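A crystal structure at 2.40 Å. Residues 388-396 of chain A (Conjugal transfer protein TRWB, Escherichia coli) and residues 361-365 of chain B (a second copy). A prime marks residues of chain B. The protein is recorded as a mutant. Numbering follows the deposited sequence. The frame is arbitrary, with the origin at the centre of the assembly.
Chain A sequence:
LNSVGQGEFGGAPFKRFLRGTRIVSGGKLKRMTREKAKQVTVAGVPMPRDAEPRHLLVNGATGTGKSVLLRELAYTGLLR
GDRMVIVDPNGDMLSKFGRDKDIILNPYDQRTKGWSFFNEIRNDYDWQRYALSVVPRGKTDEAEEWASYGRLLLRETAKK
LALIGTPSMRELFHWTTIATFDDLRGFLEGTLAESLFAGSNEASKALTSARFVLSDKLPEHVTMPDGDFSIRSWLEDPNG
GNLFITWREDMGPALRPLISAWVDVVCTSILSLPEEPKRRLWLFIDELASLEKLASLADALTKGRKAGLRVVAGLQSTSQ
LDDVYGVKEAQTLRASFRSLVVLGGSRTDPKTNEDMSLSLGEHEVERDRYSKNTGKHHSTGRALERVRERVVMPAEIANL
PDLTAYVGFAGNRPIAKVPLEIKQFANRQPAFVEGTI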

# COMPACT_ATOMS: atom_id res chain seq x y z
N ARG A 388 5.08 -19.27 -28.05
CA ARG A 388 4.81 -19.53 -26.64
C ARG A 388 3.35 -19.15 -26.44
O ARG A 388 2.91 -18.09 -26.91
N GLU A 389 2.59 -20.00 -25.76
CA GLU A 389 1.18 -19.72 -25.52
C GLU A 389 0.62 -20.47 -24.33
O GLU A 389 1.20 -21.47 -23.88
N ARG A 390 -0.50 -19.98 -23.80
CA ARG A 390 -1.15 -20.62 -22.66
C ARG A 390 -1.77 -21.91 -23.15
O ARG A 390 -2.45 -21.92 -24.18
N VAL A 391 -1.52 -23.00 -22.43
CA VAL A 391 -2.10 -24.27 -22.82
C VAL A 391 -3.61 -24.12 -22.68
O VAL A 391 -4.39 -24.65 -23.48
N VAL A 392 -4.02 -23.36 -21.67
CA VAL A 392 -5.43 -23.11 -21.41
C VAL A 392 -5.63 -21.61 -21.20
O VAL A 392 -5.15 -21.05 -20.22
N MET A 393 -6.33 -20.97 -22.12
CA MET A 393 -6.59 -19.53 -22.02
C MET A 393 -7.51 -19.20 -20.86
O MET A 393 -8.30 -20.03 -20.44
N PRO A 394 -7.42 -17.97 -20.33
CA PRO A 394 -8.29 -17.58 -19.22
C PRO A 394 -9.75 -17.70 -19.67
O PRO A 394 -10.62 -18.12 -18.90
N ALA A 395 -10.02 -17.34 -20.92
CA ALA A 395 -11.36 -17.41 -21.47
C ALA A 395 -11.86 -18.86 -21.57
O ALA A 395 -13.05 -19.10 -21.46
N GLU A 396 -10.97 -19.83 -21.77
CA GLU A 396 -11.40 -21.22 -21.85
C GLU A 396 -11.86 -21.67 -20.46
O GLU A 396 -12.75 -22.51 -20.32
N GLY B 361 -14.05 -11.59 -22.07
CA GLY B 361 -13.01 -12.48 -22.55
C GLY B 361 -12.54 -12.36 -23.98
O GLY B 361 -13.15 -11.67 -24.79
N GLU B 362 -11.44 -13.06 -24.27
CA GLU B 362 -10.84 -13.09 -25.60
C GLU B 362 -11.13 -14.42 -26.28
O GLU B 362 -11.61 -15.37 -25.66
N HIS B 363 -10.81 -14.48 -27.57
CA HIS B 363 -10.96 -15.72 -28.32
C HIS B 363 -9.71 -15.85 -29.19
O HIS B 363 -9.05 -14.86 -29.48
N GLU B 364 -9.35 -17.08 -29.55
CA GLU B 364 -8.21 -17.27 -30.43
C GLU B 364 -8.90 -17.66 -31.73
O GLU B 364 -9.82 -18.48 -31.74
N VAL B 365 -8.45 -17.06 -32.83
CA VAL B 365 -9.09 -17.24 -34.12
C VAL B 365 -8.10 -17.29 -35.29
O VAL B 365 -6.99 -16.80 -35.18

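This is a small contact, burying 228 Å² summed over both sides, and no direct hydrogen bond crosses it. It is held by van der Waals packing around one methionine and one alanine, with a single water joining two acidic groups.

The nonpolar packing centres on Met393, which loses more area to the other stretch than any other residue here. Its CA-to-CB bond points toward chain B, and with chi1 near m, chi2 near t and chi3 near p the side chain reaches to the neighbouring strand, its SD–CE end lying roughly along it. The terminal methyl CE lies 3.9 Å from CB of Glu362′ and 4.2 Å from the backbone C of His363′, while SD sits 4.1 Å from CB of Glu364′. An unbranched, flexible thioether suits this place: its end can touch three consecutive residues, meeting mainly the aliphatic bases of the glutamates and leaving their carboxylates free. Glu362′, whose CA-to-CB bond runs sideways and whose rotamer is m, t, lends its methylene in this way; its OE1 is hydrogen-bonded elsewhere in the structure. His363′ points away, as expected of the alternate residue in an extended strand, so its backbone rather than its ring meets the methionine.

Ala395, on the first turn of the helix, also points toward chain B. Its CB approaches the carbonyl O of Glu362′ to 3.2 Å, a tight contact that a methyl group makes with little bulk. Close by is Gly361′, whose CA is 5.3 Å from the CA of Ala395. Its phi of 93° and psi of 169° would jam a CB against the carbonyl O of the preceding residue, which by itself calls for glycine; an ideal CB would also point toward chain A, at a snug 3.6 Å from CB of Ala395.

The polar part of the contact is more delicate. Glu389 and Glu364′ both point toward the opposite stretch, bringing OE1 of Glu389 to 4.1 Å from OE2 of Glu364′. These are like charges, so the approach by itself is unfavourable if both carboxylates are ionised. Water 1 eases it by donating to both, at 3.0 Å from its O to OE1 of Glu389 and 2.9 Å to OE1 of Glu364′. A water has two hydrogens to give, and so can bridge two acceptors that cannot bond to each other. Glu364′ is extended, with chi1 and chi2 both t, whereas Glu389 has an off-well chi1 of 33° followed by a t chi2.

One further interaction, within chain A, ties the backbone of Met393 to the helix that follows. Met393 holds the N-cap position, and its backbone N donates to OE2 of Glu396 at 2.9 Å with a nearly straight angle of 169°. Glu396, in an m, t rotamer, thus folds its carboxylate back to the start of the helix, where a glutamate is well placed to accept from a backbone NH. A weak backbone bond from N of Glu396 to O of Met393, at 3.0 Å, links the same two residues in return.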

# COMPACT_ATOMS: atom_id res chain seq x y z
CB ARG A 388 5.66 -18.64 -25.73
CG ARG A 388 7.00 -19.22 -25.32
CD ARG A 388 7.78 -18.12 -24.61
NE ARG A 388 6.85 -17.32 -23.83
CZ ARG A 388 6.84 -15.99 -23.80
NH1 ARG A 388 7.71 -15.30 -24.49
NH2 ARG A 388 5.95 -15.35 -23.08
CB GLU A 389 0.36 -20.05 -26.77
CG GLU A 389 0.91 -21.22 -27.56
CD GLU A 389 0.03 -21.61 -28.73
OE1 GLU A 389 -0.42 -20.70 -29.47
OE2 GLU A 389 -0.20 -22.82 -28.92
CB ARG A 390 -2.26 -19.73 -22.10
CG ARG A 390 -1.79 -18.50 -21.36
CD ARG A 390 -1.02 -18.85 -20.09
NE ARG A 390 -0.47 -17.64 -19.48
CZ ARG A 390 -1.18 -16.75 -18.80
NH1 ARG A 390 -2.48 -16.92 -18.61
NH2 ARG A 390 -0.60 -15.66 -18.34
CB VAL A 391 -1.58 -25.41 -21.93
CG1 VAL A 391 -2.32 -26.70 -22.24
CG2 VAL A 391 -0.08 -25.59 -22.14
CB VAL A 392 -5.93 -23.84 -20.14
CG1 VAL A 392 -7.43 -23.63 -19.97
CG2 VAL A 392 -5.59 -25.31 -20.21
CB MET A 393 -7.26 -19.02 -23.29
CG MET A 393 -6.34 -18.68 -24.43
SD MET A 393 -7.35 -18.29 -25.87
CE MET A 393 -7.82 -16.63 -25.54
CB PRO A 394 -7.89 -16.13 -18.96
CG PRO A 394 -6.45 -16.10 -19.35
CD PRO A 394 -6.44 -16.91 -20.63
CB ALA A 395 -11.40 -16.76 -22.83
CB GLU A 396 -10.28 -22.15 -22.30
CG GLU A 396 -9.76 -21.93 -23.70
CD GLU A 396 -8.73 -22.98 -24.07
OE1 GLU A 396 -9.13 -24.14 -24.32
OE2 GLU A 396 -7.52 -22.67 -24.11
CB GLU B 362 -9.31 -12.98 -25.55
CG GLU B 362 -8.72 -11.89 -24.71
CD GLU B 362 -7.22 -11.74 -24.97
OE1 GLU B 362 -6.50 -12.78 -24.97
OE2 GLU B 362 -6.77 -10.59 -25.17
CB HIS B 363 -12.26 -15.70 -29.18
CG HIS B 363 -12.29 -14.64 -30.25
ND1 HIS B 363 -13.46 -14.28 -30.89
CD2 HIS B 363 -11.31 -13.90 -30.82
CE1 HIS B 363 -13.20 -13.37 -31.81
NE2 HIS B 363 -11.90 -13.12 -31.79
CB GLU B 364 -7.28 -18.36 -29.93
CG GLU B 364 -5.95 -18.31 -30.64
CD GLU B 364 -4.87 -19.01 -29.88
OE1 GLU B 364 -5.05 -20.19 -29.55
OE2 GLU B 364 -3.82 -18.37 -29.61
CB VAL B 365 -10.09 -16.05 -34.27
CG1 VAL B 365 -10.20 -15.61 -35.68
CG2 VAL B 365 -11.44 -16.41 -33.68
O HOH W 1 -2.94 -21.74 -30.80